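Local atomic coordinates of uronate isomerase (Caulobacter crescentus, PDB entry 2Q01), a protein that catalyses the reversible isomerisation of D-glucuronate to D-fructuronate and of D-galacturonate to D-tagaturonate in bacterial uronate metabolism. Residues B[289-292]-B[293-297]. Sequence-based numbering, arbitrary orientation.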
loop_
_atom_site.group_PDB
_atom_site.type_symbol
_atom_site.label_atom_id
_atom_site.label_comp_id
_atom_site.label_asym_id
_atom_site.label_seq_id
_atom_site.Cartn_x
_atom_site.Cartn_y
_atom_site.Cartn_z
ATOM N N ALA B 289 24.387 -9.157 -8.114
ATOM C CA ALA B 289 23.538 -9.146 -9.300
ATOM C C ALA B 289 23.973 -10.156 -10.369
ATOM O O ALA B 289 23.146 -10.892 -10.898
ATOM C CB ALA B 289 23.479 -7.736 -9.893
ATOM N N GLN B 290 25.267 -10.182 -10.688
ATOM C CA GLN B 290 25.787 -11.104 -11.702
ATOM C C GLN B 290 25.658 -12.554 -11.262
ATOM O O GLN B 290 25.342 -13.424 -12.068
ATOM C CB GLN B 290 27.246 -10.779 -12.057
ATOM C CG GLN B 290 27.895 -11.757 -13.054
ATOM C CD GLN B 290 27.116 -11.882 -14.354
ATOM O OE1 GLN B 290 26.591 -10.897 -14.877
ATOM N NE2 GLN B 290 27.044 -13.096 -14.885
ATOM N N MET B 291 25.877 -12.798 -9.973
ATOM C CA MET B 291 25.749 -14.137 -9.405
ATOM C C MET B 291 24.321 -14.678 -9.372
ATOM O O MET B 291 24.132 -15.887 -9.415
ATOM C CB MET B 291 26.379 -14.207 -8.015
ATOM C CG MET B 291 27.908 -14.181 -8.021
ATOM S SD MET B 291 28.695 -15.330 -9.180
ATOM C CE MET B 291 28.253 -16.883 -8.432
ATOM N N LEU B 292 23.324 -13.795 -9.301
ATOM C CA LEU B 292 21.926 -14.215 -9.421
ATOM C C LEU B 292 21.684 -14.862 -10.774
ATOM O O LEU B 292 21.066 -15.922 -10.855
ATOM C CB LEU B 292 20.956 -13.047 -9.203
ATOM C CG LEU B 292 20.496 -12.770 -7.765
ATOM C CD1 LEU B 292 19.306 -11.815 -7.750
ATOM C CD2 LEU B 292 20.148 -14.060 -7.014
ATOM N N THR B 293 22.203 -14.231 -11.826
ATOM C CA THR B 293 22.144 -14.765 -13.190
ATOM C C THR B 293 22.983 -16.036 -13.340
ATOM O O THR B 293 22.598 -16.964 -14.044
ATOM C CB THR B 293 22.608 -13.704 -14.202
ATOM O OG1 THR B 293 21.735 -12.576 -14.119
ATOM C CG2 THR B 293 22.592 -14.228 -15.642
ATOM N N GLU B 294 24.116 -16.076 -12.649
ATOM C CA GLU B 294 25.029 -17.197 -12.751
ATOM C C GLU B 294 24.433 -18.448 -12.118
ATOM O O GLU B 294 24.586 -19.543 -12.660
ATOM C CB GLU B 294 26.384 -16.838 -12.139
ATOM C CG GLU B 294 27.573 -17.436 -12.882
ATOM C CD GLU B 294 27.764 -16.887 -14.296
ATOM O OE1 GLU B 294 28.052 -17.690 -15.211
ATOM O OE2 GLU B 294 27.636 -15.663 -14.496
ATOM N N MET B 295 23.717 -18.270 -11.002
ATOM C CA MET B 295 23.029 -19.375 -10.315
ATOM C C MET B 295 21.865 -19.911 -11.139
ATOM O O MET B 295 21.530 -21.089 -11.049
ATOM C CB MET B 295 22.511 -18.949 -8.934
ATOM C CG MET B 295 23.568 -18.614 -7.883
ATOM S SD MET B 295 24.468 -20.002 -7.194
ATOM C CE MET B 295 26.032 -19.860 -8.037
ATOM N N ALA B 296 21.246 -19.034 -11.926
ATOM C CA ALA B 296 20.134 -19.393 -12.795
ATOM C C ALA B 296 20.618 -20.169 -14.008
ATOM O O ALA B 296 19.920 -21.054 -14.495
ATOM C CB ALA B 296 19.405 -18.157 -13.234
ATOM N N LYS B 297 21.812 -19.824 -14.489
ATOM C CA LYS B 297 22.486 -20.550 -15.565
ATOM C C LYS B 297 22.921 -21.960 -15.140
ATOM O O LYS B 297 22.985 -22.871 -15.967
ATOM C CB LYS B 297 23.705 -19.758 -16.054
ATOM C CG LYS B 297 23.356 -18.558 -16.926
ATOM C CD LYS B 297 24.562 -18.036 -17.689
ATOM C CE LYS B 297 25.262 -16.926 -16.942
ATOM N NZ LYS B 297 26.422 -16.399 -17.710
HETATM O O HOH W 1 25.730 -13.656 -17.910
#
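Two successive turns of helix 281-302 carry a side-chain hydrogen-bond network in which the Glu294 carboxylate bridges Gln290 and Lys297, one oxygen to each, with two methionines meeting on a neighbouring strip. Gln290 NE2 donates to Glu294 OE2 at 2.7 Å; the acceptor lies almost in the plane of the amide and is met nearly along its C-O axis, while amide and carboxylate planes are turned 42° apart. With CG anti to the backbone N (chi1 176°) and a bend at chi2, the Gln290 amide reaches along the helix to the carboxylate one turn later. The other carboxylate oxygen, Glu294 OE1, receives a weak, 3.3 Å salt-bridging bond from Lys297 NZ. A water, 2.8 Å from Lys297 NZ and more weakly bound by Gln290 NE2, closes the ring of polar groups. The far end of the amide is fixed too, since Gln290 OE1 accepts from Leu262 N, while Thr293 OG1 bonds to Ala260 O, so two side chains tie the helix to the same loop. The methyl tips Met291 CE and Met295 CE touch at 3.7 Å beside helix 228-244. Met295 N bonds to Met291 O at 2.9 Å. Such i to i+4 and i to i+3 pairing runs along an α-helix that lies in the chain between parallel strands 249-252 and 305-308, Leu292 and Met295 resting on His252, as in the βα-barrel of the metallo-dependent hydrolase superfamily.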